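Long-range contacts in SAM-dependent methyltransferase (Exiguobacterium sibiricum 255-15, PDB 3D2L), which probably transfers methyl groups from S-adenosylmethionine to a substrate not yet identified: residues 98-103 with 131-136; 21-26 with 235-240; 177-182 with 191-196. One frame throughout, in Å; residues are numbered along the deposited sequence.

Contact 1: residues 98-103 with 131-136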
loop_
_atom_site.group_PDB
_atom_site.type_symbol
_atom_site.label_atom_id
_atom_site.label_comp_id
_atom_site.label_asym_id
_atom_site.label_seq_id
_atom_site.Cartn_x
_atom_site.Cartn_y
_atom_site.Cartn_z
ATOM N N ASP A 98 10.558 6.062 13.381
ATOM C CA ASP A 98 11.293 4.851 13.609
ATOM C C ASP A 98 11.090 3.842 12.512
ATOM O O ASP A 98 11.900 2.941 12.375
ATOM C CB ASP A 98 10.813 4.216 14.910
ATOM C CG ASP A 98 10.922 5.155 16.076
ATOM O OD1 ASP A 98 12.048 5.596 16.343
ATOM O OD2 ASP A 98 9.890 5.430 16.734
ATOM N N ALA A 99 9.968 3.921 11.798
ATOM C CA ALA A 99 9.696 2.991 10.700
ATOM C C ALA A 99 8.783 3.625 9.670
ATOM O O ALA A 99 7.975 4.527 9.991
ATOM C CB ALA A 99 9.064 1.651 11.226
ATOM N N ILE A 100 8.944 3.167 8.430
ATOM C CA ILE A 100 8.082 3.534 7.309
ATOM C C ILE A 100 7.425 2.273 6.794
ATOM O O ILE A 100 8.093 1.260 6.561
ATOM C CB ILE A 100 8.886 4.274 6.169
ATOM C CG1 ILE A 100 9.324 5.638 6.647
ATOM C CG2 ILE A 100 8.062 4.415 4.864
ATOM C CD1 ILE A 100 10.360 6.239 5.706
ATOM N N THR A 101 6.094 2.313 6.637
ATOM C CA THR A 101 5.370 1.202 6.082
ATOM C C THR A 101 4.730 1.605 4.757
ATOM O O THR A 101 4.131 2.675 4.626
ATOM C CB THR A 101 4.289 0.620 7.062
ATOM O OG1 THR A 101 3.404 1.669 7.511
ATOM C CG2 THR A 101 4.986 -0.016 8.266
ATOM N N ILE A 102 4.823 0.706 3.785
ATOM C CA ILE A 102 4.222 0.931 2.470
ATOM C C ILE A 102 3.515 -0.361 2.152
ATOM O O ILE A 102 4.064 -1.287 1.562
ATOM C CB ILE A 102 5.248 1.278 1.377
ATOM C CG1 ILE A 102 6.295 2.254 1.889
ATOM C CG2 ILE A 102 4.524 1.829 0.184
ATOM C CD1 ILE A 102 7.244 2.727 0.776
ATOM N N LEU A 103 2.257 -0.397 2.542
ATOM C CA LEU A 103 1.502 -1.625 2.577
ATOM C C LEU A 103 0.504 -1.846 1.476
ATOM O O LEU A 103 0.102 -0.919 0.772
ATOM C CB LEU A 103 0.768 -1.692 3.933
ATOM C CG LEU A 103 1.581 -1.518 5.204
ATOM C CD1 LEU A 103 0.613 -1.569 6.416
ATOM C CD2 LEU A 103 2.658 -2.572 5.325
ATOM N N GLY A 131 16.281 2.604 11.825
ATOM C CA GLY A 131 14.879 2.723 11.385
ATOM C C GLY A 131 14.569 1.655 10.365
ATOM O O GLY A 131 15.427 1.270 9.586
ATOM N N LYS A 132 13.329 1.220 10.311
ATOM C CA LYS A 132 12.962 0.173 9.379
ATOM C C LYS A 132 12.067 0.656 8.270
ATOM O O LYS A 132 11.318 1.603 8.454
ATOM C CB LYS A 132 12.283 -0.979 10.119
ATOM C CG LYS A 132 13.231 -1.653 11.145
ATOM C CD LYS A 132 13.080 -3.133 11.177
ATOM C CE LYS A 132 14.262 -3.802 11.852
ATOM N NZ LYS A 132 14.385 -3.365 13.264
ATOM N N LEU A 133 12.177 0.003 7.116
ATOM C CA LEU A 133 11.336 0.208 5.970
ATOM C C LEU A 133 10.711 -1.148 5.679
ATOM O O LEU A 133 11.423 -2.139 5.460
ATOM C CB LEU A 133 12.104 0.713 4.736
ATOM C CG LEU A 133 11.350 0.776 3.408
ATOM C CD1 LEU A 133 10.057 1.717 3.489
ATOM C CD2 LEU A 133 12.293 1.202 2.280
ATOM N N LEU A 134 9.375 -1.177 5.699
ATOM C CA LEU A 134 8.587 -2.367 5.446
ATOM C C LEU A 134 7.648 -2.118 4.293
ATOM O O LEU A 134 6.989 -1.100 4.267
ATOM C CB LEU A 134 7.725 -2.717 6.659
ATOM C CG LEU A 134 8.366 -3.331 7.890
ATOM C CD1 LEU A 134 9.210 -2.306 8.594
ATOM C CD2 LEU A 134 7.257 -3.860 8.826
ATOM N N PHE A 135 7.579 -3.054 3.355
ATOM C CA PHE A 135 6.638 -2.983 2.249
ATOM C C PHE A 135 6.373 -4.379 1.682
ATOM O O PHE A 135 7.191 -5.289 1.785
ATOM C CB PHE A 135 7.080 -2.040 1.089
ATOM C CG PHE A 135 8.369 -2.459 0.387
ATOM C CD1 PHE A 135 8.349 -3.292 -0.716
ATOM C CD2 PHE A 135 9.592 -2.005 0.828
ATOM C CE1 PHE A 135 9.512 -3.663 -1.357
ATOM C CE2 PHE A 135 10.761 -2.366 0.165
ATOM C CZ PHE A 135 10.718 -3.194 -0.903
ATOM N N ASP A 136 5.201 -4.522 1.075
ATOM C CA ASP A 136 4.811 -5.764 0.412
ATOM C C ASP A 136 4.380 -5.420 -1.009
ATOM O O ASP A 136 3.753 -4.353 -1.263
ATOM C CB ASP A 136 3.695 -6.495 1.160
ATOM C CG ASP A 136 2.462 -5.619 1.371
ATOM O OD1 ASP A 136 2.488 -4.722 2.251
ATOM O OD2 ASP A 136 1.459 -5.870 0.676
HETATM O O HOH W 1 3.620 -1.749 -1.132
#
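L133 lays one methyl against two isoleucines of the neighbouring strand. Its CG stands anti to the backbone N (chi1 171°), and chi2 (59°) turns CD1 toward the isoleucines. CD1 lies 3.6 Å from I100 CG2. The same CD1 lies 4.0 Å from I102 CD1. I102 and F135 meet further along the strands, CB to CB at 3.8 Å. The ring of F135 takes no part in that touch. Its CG sits between the backbone N and the carbonyl carbon (chi1 63°), and the ring leads away from 98-103, to stack on F238 and meet F120. The other face of the sheet carries A99, T101, K132 and L134. There T101 CG2 lies beside L134 CB at 4.2 Å, while T101 OG1 bonds to D39 OD1.

The two strands are parallel neighbours in the central sheet of the Rossmann-like fold of class I methyltransferases. Helix 113-126 joins them in a beta-alpha-beta crossover. It covers the face of I100, I102 and L133. Helix 20-30 packs on the opposite face, where W26 touches L134.

The backbone ladder is regular from D98 to L134. I100 N bonds to K132 O at 2.8 Å, and L134 N bonds almost straight to I100 O. The last rung is weak, with D136 N 3.5 Å from I102 O. A water donates to both I102 O and D136 O at this end. The D136 carboxylate turns back across L103, with OD1 3.3 Å from L103 CA. C104 N holds that oxygen. OD2 takes a hydrogen bond from W23 NE1 and a salt bridge from R235, so both oxygens have partners beyond the two strands.

Contact 2: residues 21-26 with 235-240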
loop_
_atom_site.group_PDB
_atom_site.type_symbol
_atom_site.label_atom_id
_atom_site.label_comp_id
_atom_site.label_asym_id
_atom_site.label_seq_id
_atom_site.Cartn_x
_atom_site.Cartn_y
_atom_site.Cartn_z
ATOM N N PRO A 21 -5.748 -6.838 9.414
ATOM C CA PRO A 21 -5.030 -7.224 10.614
ATOM C C PRO A 21 -3.836 -8.174 10.406
ATOM O O PRO A 21 -2.967 -8.264 11.271
ATOM C CB PRO A 21 -6.126 -7.856 11.471
ATOM C CG PRO A 21 -7.358 -7.184 11.027
ATOM C CD PRO A 21 -7.188 -7.096 9.545
ATOM N N GLU A 22 -3.802 -8.897 9.295
ATOM C CA GLU A 22 -2.668 -9.753 8.967
ATOM C C GLU A 22 -1.432 -8.904 8.617
ATOM O O GLU A 22 -0.294 -9.283 8.920
ATOM C CB GLU A 22 -3.016 -10.637 7.785
ATOM C CG GLU A 22 -4.089 -11.666 8.062
ATOM C CD GLU A 22 -3.516 -13.016 8.420
ATOM O OE1 GLU A 22 -2.684 -13.538 7.624
ATOM O OE2 GLU A 22 -3.930 -13.568 9.467
ATOM N N TRP A 23 -1.635 -7.774 7.956
ATOM C CA TRP A 23 -0.493 -6.878 7.689
ATOM C C TRP A 23 -0.002 -6.266 8.988
ATOM O O TRP A 23 1.194 -6.152 9.209
ATOM C CB TRP A 23 -0.854 -5.754 6.722
ATOM C CG TRP A 23 -0.859 -6.105 5.278
ATOM C CD1 TRP A 23 0.150 -5.876 4.385
ATOM C CD2 TRP A 23 -1.927 -6.698 4.534
ATOM N NE1 TRP A 23 -0.210 -6.332 3.147
ATOM C CE2 TRP A 23 -1.493 -6.803 3.197
ATOM C CE3 TRP A 23 -3.214 -7.152 4.866
ATOM C CZ2 TRP A 23 -2.295 -7.341 2.185
ATOM C CZ3 TRP A 23 -4.017 -7.685 3.854
ATOM C CH2 TRP A 23 -3.558 -7.767 2.538
ATOM N N VAL A 24 -0.939 -5.871 9.845
ATOM C CA VAL A 24 -0.615 -5.266 11.129
ATOM C C VAL A 24 0.121 -6.262 12.008
ATOM O O VAL A 24 1.108 -5.897 12.657
ATOM C CB VAL A 24 -1.890 -4.727 11.838
ATOM C CG1 VAL A 24 -1.570 -4.218 13.230
ATOM C CG2 VAL A 24 -2.491 -3.632 11.005
ATOM N N ALA A 25 -0.311 -7.527 12.018
ATOM C CA ALA A 25 0.366 -8.538 12.828
ATOM C C ALA A 25 1.820 -8.684 12.380
ATOM O O ALA A 25 2.714 -8.873 13.198
ATOM C CB ALA A 25 -0.394 -9.894 12.797
ATOM N N TRP A 26 2.059 -8.522 11.079
ATOM C CA TRP A 26 3.411 -8.588 10.502
ATOM C C TRP A 26 4.270 -7.391 10.921
ATOM O O TRP A 26 5.419 -7.550 11.314
ATOM C CB TRP A 26 3.309 -8.696 8.970
ATOM C CG TRP A 26 4.612 -8.532 8.243
ATOM C CD1 TRP A 26 5.693 -9.325 8.341
ATOM C CD2 TRP A 26 4.937 -7.528 7.285
ATOM N NE1 TRP A 26 6.693 -8.863 7.543
ATOM C CE2 TRP A 26 6.264 -7.762 6.875
ATOM C CE3 TRP A 26 4.249 -6.444 6.745
ATOM C CZ2 TRP A 26 6.911 -6.982 5.914
ATOM C CZ3 TRP A 26 4.904 -5.646 5.784
ATOM C CH2 TRP A 26 6.224 -5.936 5.379
ATOM N N ARG A 235 2.410 -12.564 -2.935
ATOM C CA ARG A 235 2.760 -11.288 -2.314
ATOM C C ARG A 235 4.093 -11.452 -1.574
ATOM O O ARG A 235 4.263 -12.388 -0.793
ATOM C CB ARG A 235 1.645 -10.868 -1.366
ATOM C CG ARG A 235 1.787 -9.515 -0.759
ATOM C CD ARG A 235 0.594 -9.177 0.122
ATOM N NE ARG A 235 -0.624 -9.102 -0.682
ATOM C CZ ARG A 235 -1.005 -8.045 -1.388
ATOM N NH1 ARG A 235 -0.301 -6.932 -1.357
ATOM N NH2 ARG A 235 -2.111 -8.105 -2.117
ATOM N N ILE A 236 5.028 -10.555 -1.859
ATOM C CA ILE A 236 6.372 -10.600 -1.293
ATOM C C ILE A 236 6.576 -9.464 -0.300
ATOM O O ILE A 236 6.320 -8.308 -0.601
ATOM C CB ILE A 236 7.423 -10.644 -2.400
ATOM C CG1 ILE A 236 7.076 -11.795 -3.357
ATOM C CG2 ILE A 236 8.864 -10.813 -1.788
ATOM C CD1 ILE A 236 8.125 -12.158 -4.332
ATOM N N PHE A 237 7.025 -9.817 0.902
ATOM C CA PHE A 237 7.196 -8.880 1.990
ATOM C C PHE A 237 8.665 -8.614 2.192
ATOM O O PHE A 237 9.464 -9.542 2.206
ATOM C CB PHE A 237 6.571 -9.455 3.283
ATOM C CG PHE A 237 5.083 -9.652 3.191
ATOM C CD1 PHE A 237 4.556 -10.670 2.417
ATOM C CD2 PHE A 237 4.208 -8.825 3.880
ATOM C CE1 PHE A 237 3.176 -10.844 2.307
ATOM C CE2 PHE A 237 2.823 -9.008 3.774
ATOM C CZ PHE A 237 2.323 -10.028 2.990
ATOM N N PHE A 238 9.017 -7.339 2.353
ATOM C CA PHE A 238 10.414 -6.922 2.559
ATOM C C PHE A 238 10.540 -6.173 3.852
ATOM O O PHE A 238 9.715 -5.311 4.145
ATOM C CB PHE A 238 10.845 -5.947 1.485
ATOM C CG PHE A 238 10.970 -6.561 0.143
ATOM C CD1 PHE A 238 9.835 -6.849 -0.602
ATOM C CD2 PHE A 238 12.207 -6.836 -0.373
ATOM C CE1 PHE A 238 9.955 -7.438 -1.860
ATOM C CE2 PHE A 238 12.334 -7.423 -1.632
ATOM C CZ PHE A 238 11.210 -7.731 -2.345
ATOM N N VAL A 239 11.608 -6.456 4.588
ATOM C CA VAL A 239 11.926 -5.740 5.807
ATOM C C VAL A 239 13.340 -5.294 5.577
ATOM O O VAL A 239 14.218 -6.124 5.257
ATOM C CB VAL A 239 11.841 -6.623 7.103
ATOM C CG1 VAL A 239 12.160 -5.772 8.368
ATOM C CG2 VAL A 239 10.456 -7.265 7.216
ATOM N N ALA A 240 13.569 -3.987 5.720
ATOM C CA ALA A 240 14.905 -3.391 5.509
ATOM C C ALA A 240 15.201 -2.421 6.639
ATOM O O ALA A 240 14.282 -1.860 7.254
ATOM C CB ALA A 240 14.992 -2.688 4.137
#
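W23 points the rim of its indole at the flat face of the R235 guanidinium. W23 CZ2 lies 3.7 Å above the guanidinium plane, offset toward its rim. The two planes are 70° apart, and R235 CZ lies in the plane of the indole. The arginine chain bends at chi3 (-64°), which turns NE toward the W23 rim. Besides D136, NH1 of R235 has D105 as a salt-bridge partner, which would help fix the group beside the tryptophan.

W26 and F237 form a T-shaped (edge-to-face) pair. The edge of F237 points to the face of W26, with planes at 78°. F237 CD2 lies over the centre of the indole, 3.5 Å above its plane. F237 CB also touches W26 CZ2 at 3.6 Å. At the rim of the indole, F238 O lies in the ring plane, 3.7 Å from CZ2. V239 CG2 meets the same CZ2 at 3.8 Å. W23 meets the F237 ring obliquely, CD1 to CE2 at 4.2 Å, and the three rings form an aromatic cluster. An alanine at W26 would probably open a gap between helix and strand, leaving the edge of F237 without its facing ring and V239 CG2 without its indole neighbour.

No hydrogen bond crosses this contact, which rests on packing of side chains from helix 20-30 and strand 235-242. F224 widens the cluster, packing edge-to-face with W23 and also meeting F237. W26 reaches on to L103. F238 points the other way, to helix 203-212, and strand 235-242 runs between strands 131-138 and 215-222, with a helix on each face.

Contact 3: residues 177-182 with 191-196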
loop_
_atom_site.group_PDB
_atom_site.type_symbol
_atom_site.label_atom_id
_atom_site.label_comp_id
_atom_site.label_asym_id
_atom_site.label_seq_id
_atom_site.Cartn_x
_atom_site.Cartn_y
_atom_site.Cartn_z
ATOM N N GLU A 177 -8.644 -1.763 -15.124
ATOM C CA GLU A 177 -9.745 -0.928 -15.617
ATOM C C GLU A 177 -10.914 -1.161 -14.709
ATOM O O GLU A 177 -11.495 -2.233 -14.703
ATOM C CB GLU A 177 -10.098 -1.258 -17.057
ATOM C CG GLU A 177 -8.972 -0.939 -18.018
ATOM C CD GLU A 177 -8.831 0.530 -18.343
ATOM O OE1 GLU A 177 -9.362 1.384 -17.588
ATOM O OE2 GLU A 177 -8.198 0.830 -19.389
ATOM N N LEU A 178 -11.230 -0.139 -13.917
ATOM C CA LEU A 178 -12.312 -0.199 -12.962
ATOM C C LEU A 178 -13.519 0.605 -13.408
ATOM O O LEU A 178 -13.378 1.692 -13.975
ATOM C CB LEU A 178 -11.865 0.352 -11.615
ATOM C CG LEU A 178 -11.215 -0.560 -10.584
ATOM C CD1 LEU A 178 -12.263 -1.546 -10.011
ATOM C CD2 LEU A 178 -10.059 -1.267 -11.200
ATOM N N THR A 179 -14.703 0.053 -13.141
ATOM C CA THR A 179 -15.967 0.755 -13.353
ATOM C C THR A 179 -16.752 0.564 -12.062
ATOM O O THR A 179 -16.942 -0.556 -11.644
ATOM C CB THR A 179 -16.760 0.228 -14.541
ATOM O OG1 THR A 179 -16.089 0.600 -15.751
ATOM C CG2 THR A 179 -18.200 0.860 -14.600
ATOM N N PHE A 180 -17.167 1.664 -11.443
ATOM C CA PHE A 180 -18.014 1.637 -10.238
ATOM C C PHE A 180 -19.398 2.123 -10.610
ATOM O O PHE A 180 -19.528 3.066 -11.379
ATOM C CB PHE A 180 -17.460 2.561 -9.125
ATOM C CG PHE A 180 -16.118 2.118 -8.594
ATOM C CD1 PHE A 180 -14.944 2.556 -9.199
ATOM C CD2 PHE A 180 -16.046 1.192 -7.553
ATOM C CE1 PHE A 180 -13.695 2.118 -8.751
ATOM C CE2 PHE A 180 -14.795 0.753 -7.086
ATOM C CZ PHE A 180 -13.627 1.210 -7.699
ATOM N N PHE A 181 -20.422 1.456 -10.084
ATOM C CA PHE A 181 -21.799 1.901 -10.201
ATOM C C PHE A 181 -22.174 2.234 -8.784
ATOM O O PHE A 181 -22.276 1.335 -7.940
ATOM C CB PHE A 181 -22.721 0.841 -10.793
ATOM C CG PHE A 181 -22.458 0.588 -12.217
ATOM C CD1 PHE A 181 -22.901 1.475 -13.168
ATOM C CD2 PHE A 181 -21.709 -0.516 -12.607
ATOM C CE1 PHE A 181 -22.629 1.259 -14.504
ATOM C CE2 PHE A 181 -21.433 -0.749 -13.934
ATOM C CZ PHE A 181 -21.889 0.140 -14.883
ATOM N N ILE A 182 -22.324 3.529 -8.515
ATOM C CA ILE A 182 -22.626 4.025 -7.189
ATOM C C ILE A 182 -24.088 4.413 -7.122
ATOM O O ILE A 182 -24.581 5.193 -7.962
ATOM C CB ILE A 182 -21.772 5.274 -6.804
ATOM C CG1 ILE A 182 -20.284 5.014 -6.999
ATOM C CG2 ILE A 182 -22.052 5.698 -5.366
ATOM C CD1 ILE A 182 -19.795 5.292 -8.372
ATOM N N ARG A 191 -22.165 6.128 -12.668
ATOM C CA ARG A 191 -21.035 5.364 -13.109
ATOM C C ARG A 191 -19.779 6.194 -13.031
ATOM O O ARG A 191 -19.794 7.384 -13.335
ATOM C CB ARG A 191 -21.283 4.851 -14.534
ATOM C CG ARG A 191 -20.107 4.167 -15.172
ATOM C CD ARG A 191 -20.434 3.608 -16.518
ATOM N NE ARG A 191 -19.299 2.908 -17.073
ATOM C CZ ARG A 191 -19.331 2.115 -18.144
ATOM N NH1 ARG A 191 -20.458 1.898 -18.810
ATOM N NH2 ARG A 191 -18.222 1.515 -18.550
ATOM N N VAL A 192 -18.711 5.575 -12.531
ATOM C CA VAL A 192 -17.366 6.180 -12.512
ATOM C C VAL A 192 -16.372 5.139 -13.021
ATOM O O VAL A 192 -16.315 4.028 -12.502
ATOM C CB VAL A 192 -16.899 6.635 -11.115
ATOM C CG1 VAL A 192 -15.488 7.254 -11.219
ATOM C CG2 VAL A 192 -17.861 7.656 -10.520
ATOM N N ASP A 193 -15.610 5.507 -14.043
ATOM C CA ASP A 193 -14.580 4.649 -14.630
ATOM C C ASP A 193 -13.202 5.186 -14.244
ATOM O O ASP A 193 -12.961 6.392 -14.346
ATOM C CB ASP A 193 -14.673 4.677 -16.163
ATOM C CG ASP A 193 -15.975 4.083 -16.696
ATOM O OD1 ASP A 193 -16.427 3.048 -16.187
ATOM O OD2 ASP A 193 -16.530 4.648 -17.647
ATOM N N GLU A 194 -12.315 4.302 -13.807
ATOM C CA GLU A 194 -10.935 4.645 -13.433
ATOM C C GLU A 194 -9.937 3.643 -13.998
ATOM O O GLU A 194 -10.264 2.472 -14.165
ATOM C CB GLU A 194 -10.767 4.592 -11.921
ATOM C CG GLU A 194 -11.403 5.696 -11.202
ATOM C CD GLU A 194 -11.094 5.652 -9.722
ATOM O OE1 GLU A 194 -10.770 4.541 -9.216
ATOM O OE2 GLU A 194 -11.185 6.726 -9.071
ATOM N N THR A 195 -8.715 4.107 -14.270
ATOM C CA THR A 195 -7.663 3.237 -14.745
ATOM C C THR A 195 -6.485 3.400 -13.787
ATOM O O THR A 195 -6.063 4.499 -13.496
ATOM C CB THR A 195 -7.228 3.571 -16.171
ATOM O OG1 THR A 195 -8.393 3.655 -16.995
ATOM C CG2 THR A 195 -6.307 2.487 -16.720
ATOM N N HIS A 196 -6.013 2.276 -13.279
ATOM C CA HIS A 196 -4.899 2.207 -12.349
ATOM C C HIS A 196 -3.821 1.363 -12.977
ATOM O O HIS A 196 -4.107 0.392 -13.664
ATOM C CB HIS A 196 -5.363 1.636 -11.020
ATOM C CG HIS A 196 -6.418 2.478 -10.356
ATOM N ND1 HIS A 196 -6.118 3.618 -9.639
ATOM C CD2 HIS A 196 -7.766 2.377 -10.346
ATOM C CE1 HIS A 196 -7.235 4.172 -9.203
ATOM N NE2 HIS A 196 -8.249 3.433 -9.608
#
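R191 turns one face of its guanidinium to F181 CZ, the two planes 58° apart, and takes D193 OD1 at its edge, in plane. The F181 ring lies alongside the arginine chain, CE1 to CD of R191 at 3.8 Å. V192 O lies at the edge of the F180 ring, and L178 CD2 at the edge of H196. This is a beta hairpin of strands 173-183 and 189-199, in an antiparallel four-stranded sheet apart from the Rossmann-like one.

F180 and V192 form a hydrogen-bonded pair. The bond from F180 N to V192 O is nearly straight at 2.7 Å. L178 and E194 make the next such pair. F180, L178, V192 and E194 share one face. There F7 touches V192 and E194 and meets F180 edge-to-face, while helix 9-14 packs on F180 and I182.

The other face is mostly polar, with F181 among E177, T179, R191, D193 and T195. T179 CG2 lies 3.4 Å from R191 NE. D193 OD1 is gripped twice. R191 NE forms a salt bridge to it at 3.0 Å from the syn side, and T179 OG1 donates at 2.5 Å from the anti side. Further along, E177 bends at chi2 (-77°), bringing CD back toward T195. T195 OG1 donates to E177 OE1 at 2.5 Å, on the syn side and 30° out of the carboxylate plane.

Overall arrangement
Contacts 1 and 2 belong to one buried unit, their centres about 9 Å apart. Strands 131-138 and 235-242 are antiparallel neighbours in the seven-stranded sheet, bonded between F135 O and F238 N at 2.8 Å. Along the chain contact 1 comes inside the loop closed by contact 2, which brings helix 20-30 to the last strand, 235-242. Contact 3 follows contact 1 and also lies within that loop. It sits on the opposite side of the chain's centre, about 30 Å from contact 1 and 29 Å from contact 2, centre to centre. The hairpin sheet is thus an insertion, carried between the fifth strand and the closing strands of the methyltransferase core.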